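Local atomic coordinates of fimbria adhesin protein (Klebsiella pneumoniae, PDB entry 3U4K), a protein that probably serves as the collagen V-binding adhesin of a bacterial fimbria, its receptor-binding domain being the part present here. Residues A32-V44 with T164-V178. Numbering follows the deposited sequence.
Sequences AYEINMAMGRVVV and TILKTSLNADAITIV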
loop_
_atom_site.group_PDB
_atom_site.type_symbol
_atom_site.label_atom_id
_atom_site.label_comp_id
_atom_site.label_asym_id
_atom_site.label_seq_id
_atom_site.Cartn_x
_atom_site.Cartn_y
_atom_site.Cartn_z
ATOM N N ALA A 32 4.610 -9.016 -11.991
ATOM C CA ALA A 32 4.297 -7.782 -11.269
ATOM C C ALA A 32 5.523 -7.012 -10.773
ATOM O O ALA A 32 6.575 -7.596 -10.507
ATOM C CB ALA A 32 3.357 -8.084 -10.109
ATOM N N TYR A 33 5.371 -5.695 -10.671
ATOM C CA TYR A 33 6.351 -4.840 -10.007
ATOM C C TYR A 33 6.128 -4.956 -8.503
ATOM O O TYR A 33 4.982 -4.956 -8.038
ATOM C CB TYR A 33 6.181 -3.391 -10.463
ATOM C CG TYR A 33 7.336 -2.476 -10.123
ATOM C CD1 TYR A 33 7.257 -1.590 -9.050
ATOM C CD2 TYR A 33 8.508 -2.488 -10.882
ATOM C CE1 TYR A 33 8.314 -0.746 -8.737
ATOM C CE2 TYR A 33 9.570 -1.649 -10.576
ATOM C CZ TYR A 33 9.467 -0.780 -9.506
ATOM O OH TYR A 33 10.516 0.053 -9.205
ATOM N N GLU A 34 7.218 -5.065 -7.748
ATOM C CA GLU A 34 7.133 -5.290 -6.304
ATOM C C GLU A 34 7.911 -4.284 -5.480
ATOM O O GLU A 34 9.030 -3.905 -5.830
ATOM C CB GLU A 34 7.609 -6.692 -5.949
ATOM C CG GLU A 34 6.543 -7.760 -6.090
ATOM C CD GLU A 34 7.097 -9.154 -5.886
ATOM O OE1 GLU A 34 8.150 -9.472 -6.483
ATOM O OE2 GLU A 34 6.479 -9.933 -5.130
ATOM N N ILE A 35 7.303 -3.859 -4.378
ATOM C CA ILE A 35 7.963 -2.997 -3.411
ATOM C C ILE A 35 7.963 -3.698 -2.057
ATOM O O ILE A 35 6.900 -4.040 -1.528
ATOM C CB ILE A 35 7.255 -1.629 -3.285
ATOM C CG1 ILE A 35 7.251 -0.897 -4.626
ATOM C CG2 ILE A 35 7.931 -0.771 -2.225
ATOM C CD1 ILE A 35 6.240 0.224 -4.714
ATOM N N ASN A 36 9.155 -3.929 -1.514
ATOM C CA ASN A 36 9.292 -4.328 -0.117
ATOM C C ASN A 36 9.245 -3.067 0.745
ATOM O O ASN A 36 10.096 -2.186 0.615
ATOM C CB ASN A 36 10.591 -5.113 0.105
ATOM C CG ASN A 36 10.858 -5.413 1.573
ATOM O OD1 ASN A 36 9.955 -5.796 2.328
ATOM N ND2 ASN A 36 12.108 -5.245 1.984
HETATM N N MSE A 37 8.246 -2.985 1.619
HETATM C CA MSE A 37 7.964 -1.751 2.362
HETATM C C MSE A 37 8.712 -1.639 3.672
HETATM O O MSE A 37 8.177 -1.120 4.653
HETATM C CB MSE A 37 6.454 -1.640 2.581
HETATM C CG MSE A 37 5.703 -1.557 1.252
HETATM SE SE MSE A 37 3.793 -1.123 1.517
HETATM C CE MSE A 37 3.268 -2.706 2.569
ATOM N N ALA A 38 9.960 -2.109 3.694
ATOM C CA ALA A 38 10.789 -2.092 4.903
ATOM C C ALA A 38 11.021 -0.673 5.423
ATOM O O ALA A 38 11.524 0.189 4.698
ATOM C CB ALA A 38 12.116 -2.794 4.650
HETATM N N MSE A 39 10.642 -0.442 6.680
HETATM C CA MSE A 39 10.761 0.881 7.302
HETATM C C MSE A 39 11.656 0.844 8.513
HETATM O O MSE A 39 12.083 1.889 9.001
HETATM C CB MSE A 39 9.381 1.429 7.673
HETATM C CG MSE A 39 8.577 1.794 6.423
HETATM SE SE MSE A 39 7.122 3.090 6.779
HETATM C CE MSE A 39 8.202 4.550 7.553
ATOM N N GLY A 40 11.955 -0.356 9.004
ATOM C CA GLY A 40 12.773 -0.526 10.205
ATOM C C GLY A 40 12.041 -0.201 11.499
ATOM O O GLY A 40 10.817 -0.361 11.597
ATOM N N ARG A 41 12.797 0.272 12.487
ATOM C CA ARG A 41 12.282 0.515 13.835
ATOM C C ARG A 41 11.731 1.934 13.984
ATOM O O ARG A 41 12.364 2.901 13.557
ATOM C CB ARG A 41 13.392 0.260 14.855
ATOM C CG ARG A 41 12.914 -0.030 16.267
ATOM C CD ARG A 41 14.067 -0.519 17.132
ATOM N NE ARG A 41 13.745 -0.485 18.557
ATOM C CZ ARG A 41 13.938 0.568 19.351
ATOM N NH1 ARG A 41 14.453 1.695 18.869
ATOM N NH2 ARG A 41 13.610 0.495 20.636
ATOM N N VAL A 42 10.550 2.051 14.589
ATOM C CA VAL A 42 9.881 3.348 14.757
ATOM C C VAL A 42 9.384 3.541 16.195
ATOM O O VAL A 42 8.708 2.668 16.745
ATOM C CB VAL A 42 8.695 3.507 13.772
ATOM C CG1 VAL A 42 7.926 4.797 14.035
ATOM C CG2 VAL A 42 9.174 3.465 12.327
ATOM N N VAL A 43 9.716 4.690 16.789
ATOM C CA VAL A 43 9.310 5.014 18.161
ATOM C C VAL A 43 8.226 6.097 18.182
ATOM O O VAL A 43 8.447 7.221 17.722
ATOM C CB VAL A 43 10.513 5.454 19.030
ATOM C CG1 VAL A 43 10.092 5.627 20.483
ATOM C CG2 VAL A 43 11.657 4.454 18.924
ATOM N N VAL A 44 7.060 5.750 18.723
ATOM C CA VAL A 44 5.914 6.664 18.773
ATOM C C VAL A 44 6.012 7.617 19.963
ATOM O O VAL A 44 6.140 7.181 21.107
ATOM C CB VAL A 44 4.575 5.900 18.854
ATOM C CG1 VAL A 44 3.403 6.852 18.678
ATOM C CG2 VAL A 44 4.516 4.799 17.811
ATOM N N THR A 164 -2.761 -9.114 -10.403
ATOM C CA THR A 164 -1.789 -8.193 -9.820
ATOM C C THR A 164 -0.647 -7.863 -10.779
ATOM O O THR A 164 0.061 -8.755 -11.249
ATOM C CB THR A 164 -1.221 -8.737 -8.485
ATOM O OG1 THR A 164 -2.296 -9.061 -7.596
ATOM C CG2 THR A 164 -0.320 -7.706 -7.812
ATOM N N ILE A 165 -0.484 -6.574 -11.060
ATOM C CA ILE A 165 0.659 -6.084 -11.833
ATOM C C ILE A 165 1.529 -5.170 -10.974
ATOM O O ILE A 165 2.668 -4.856 -11.333
ATOM C CB ILE A 165 0.233 -5.369 -13.137
ATOM C CG1 ILE A 165 -0.686 -4.179 -12.842
ATOM C CG2 ILE A 165 -0.439 -6.352 -14.091
ATOM C CD1 ILE A 165 -0.651 -3.098 -13.901
ATOM N N LEU A 166 0.982 -4.752 -9.835
ATOM C CA LEU A 166 1.721 -3.955 -8.861
ATOM C C LEU A 166 1.415 -4.447 -7.456
ATOM O O LEU A 166 0.272 -4.378 -6.998
ATOM C CB LEU A 166 1.381 -2.468 -9.005
ATOM C CG LEU A 166 2.035 -1.460 -8.052
ATOM C CD1 LEU A 166 3.556 -1.566 -8.053
ATOM C CD2 LEU A 166 1.593 -0.048 -8.409
ATOM N N LYS A 167 2.446 -4.945 -6.778
ATOM C CA LYS A 167 2.283 -5.539 -5.456
ATOM C C LYS A 167 3.252 -4.946 -4.436
ATOM O O LYS A 167 4.436 -4.764 -4.722
ATOM C CB LYS A 167 2.455 -7.058 -5.539
ATOM C CG LYS A 167 2.160 -7.802 -4.245
ATOM C CD LYS A 167 2.072 -9.309 -4.446
ATOM C CE LYS A 167 3.395 -9.898 -4.913
ATOM N NZ LYS A 167 3.448 -11.376 -4.750
ATOM N N THR A 168 2.738 -4.635 -3.248
ATOM C CA THR A 168 3.581 -4.189 -2.138
ATOM C C THR A 168 3.413 -5.117 -0.940
ATOM O O THR A 168 2.297 -5.520 -0.608
ATOM C CB THR A 168 3.286 -2.736 -1.713
ATOM O OG1 THR A 168 2.009 -2.668 -1.075
ATOM C CG2 THR A 168 3.319 -1.787 -2.908
ATOM N N SER A 169 4.529 -5.446 -0.296
ATOM C CA SER A 169 4.539 -6.430 0.783
ATOM C C SER A 169 5.641 -6.173 1.820
ATOM O O SER A 169 6.465 -5.266 1.662
ATOM C CB SER A 169 4.683 -7.837 0.196
ATOM O OG SER A 169 5.923 -7.983 -0.470
ATOM N N LEU A 170 5.639 -6.980 2.881
ATOM C CA LEU A 170 6.648 -6.900 3.935
ATOM C C LEU A 170 7.322 -8.241 4.167
ATOM O O LEU A 170 6.707 -9.292 3.982
ATOM C CB LEU A 170 6.020 -6.428 5.247
ATOM C CG LEU A 170 5.728 -4.938 5.423
ATOM C CD1 LEU A 170 4.940 -4.706 6.702
ATOM C CD2 LEU A 170 7.013 -4.127 5.436
ATOM N N ASN A 171 8.589 -8.189 4.573
ATOM C CA ASN A 171 9.309 -9.364 5.054
ATOM C C ASN A 171 9.013 -9.610 6.531
ATOM O O ASN A 171 8.027 -9.099 7.074
ATOM C CB ASN A 171 10.816 -9.176 4.863
ATOM C CG ASN A 171 11.232 -9.226 3.410
ATOM O OD1 ASN A 171 10.879 -10.152 2.678
ATOM N ND2 ASN A 171 12.000 -8.230 2.985
ATOM N N ALA A 172 9.863 -10.406 7.172
ATOM C CA ALA A 172 9.857 -10.526 8.622
ATOM C C ALA A 172 10.734 -9.416 9.200
ATOM O O ALA A 172 11.817 -9.136 8.673
ATOM C CB ALA A 172 10.364 -11.894 9.046
ATOM N N ASP A 173 10.247 -8.785 10.269
ATOM C CA ASP A 173 10.949 -7.692 10.965
ATOM C C ASP A 173 11.370 -6.551 10.034
ATOM O O ASP A 173 12.529 -6.128 10.032
ATOM C CB ASP A 173 12.156 -8.217 11.765
ATOM C CG ASP A 173 11.765 -9.237 12.827
ATOM O OD1 ASP A 173 10.597 -9.236 13.280
ATOM O OD2 ASP A 173 12.639 -10.041 13.216
ATOM N N ALA A 174 10.418 -6.060 9.246
ATOM C CA ALA A 174 10.675 -4.954 8.329
ATOM C C ALA A 174 10.094 -3.649 8.868
ATOM O O ALA A 174 10.604 -2.569 8.571
ATOM C CB ALA A 174 10.125 -5.267 6.945
ATOM N N ILE A 175 9.022 -3.759 9.650
ATOM C CA ILE A 175 8.471 -2.620 10.384
ATOM C C ILE A 175 8.174 -3.001 11.838
ATOM O O ILE A 175 7.283 -3.813 12.114
ATOM C CB ILE A 175 7.193 -2.047 9.731
ATOM C CG1 ILE A 175 7.449 -1.647 8.274
ATOM C CG2 ILE A 175 6.684 -0.851 10.532
ATOM C CD1 ILE A 175 6.220 -1.165 7.530
ATOM N N THR A 176 8.930 -2.410 12.760
ATOM C CA THR A 176 8.696 -2.590 14.191
ATOM C C THR A 176 8.268 -1.263 14.817
ATOM O O THR A 176 8.979 -0.261 14.716
ATOM C CB THR A 176 9.946 -3.131 14.918
ATOM O OG1 THR A 176 10.595 -4.112 14.099
ATOM C CG2 THR A 176 9.560 -3.762 16.249
ATOM N N ILE A 177 7.098 -1.267 15.449
ATOM C CA ILE A 177 6.568 -0.083 16.123
ATOM C C ILE A 177 6.699 -0.240 17.632
ATOM O O ILE A 177 6.125 -1.157 18.221
ATOM C CB ILE A 177 5.090 0.172 15.760
ATOM C CG1 ILE A 177 4.902 0.256 14.239
ATOM C CG2 ILE A 177 4.565 1.419 16.460
ATOM C CD1 ILE A 177 5.720 1.326 13.546
ATOM N N VAL A 178 7.462 0.661 18.245
ATOM C CA VAL A 178 7.716 0.627 19.680
ATOM C C VAL A 178 7.287 1.942 20.326
ATOM O O VAL A 178 7.999 2.941 20.256
ATOM C CB VAL A 178 9.204 0.331 19.989
ATOM C CG1 VAL A 178 9.466 0.349 21.489
ATOM C CG2 VAL A 178 9.621 -1.012 19.402
#
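Tyr33 and Leu166 open a parallel ladder that runs to Asn36 and Ser169, Lys167 N donating to Tyr33 O (2.8 Å, N-H...O 175°) and Ile35 N to Lys167 O; a second joins Gly40 and Ile175 to Val42 and Ile177. Strand axes diverge by only about 20°, and pairing shifts by two residues between the ladders because 164-178 loops out at Asn171-Ala174. At the end of that loop Ala174 O accepts bonds from Met39 N (2.8 Å) and Gly40 N (2.6 Å), on opposite faces of its carbonyl plane.

The inward face is closely packed. Thr168 CG2 lies 4.0 Å from Ile35 CB. CG of selenomethionine Met37 is anti to its carbonyl carbon and the chain runs on extended to SE, 3.5 Å from Thr168 OG1. Leu170 CD2 meets Met37 CB at 3.8 Å, and Ile177 CD1 lies 3.7 Å from Val42 CB.

The solvent face is more polar and looser: Glu34 OE2 and Lys167 NZ form a salt bridge (3.4 Å), and the Asn36 and Asn171 amides cross, planes 53° apart, without a hydrogen bond.

Strands from near both domain ends thus pair in parallel along the edge of an adhesin jelly-roll beta barrel, with Ile35, Met37 and Thr168 turned to Trp59 and Phe135 of the opposing sheet.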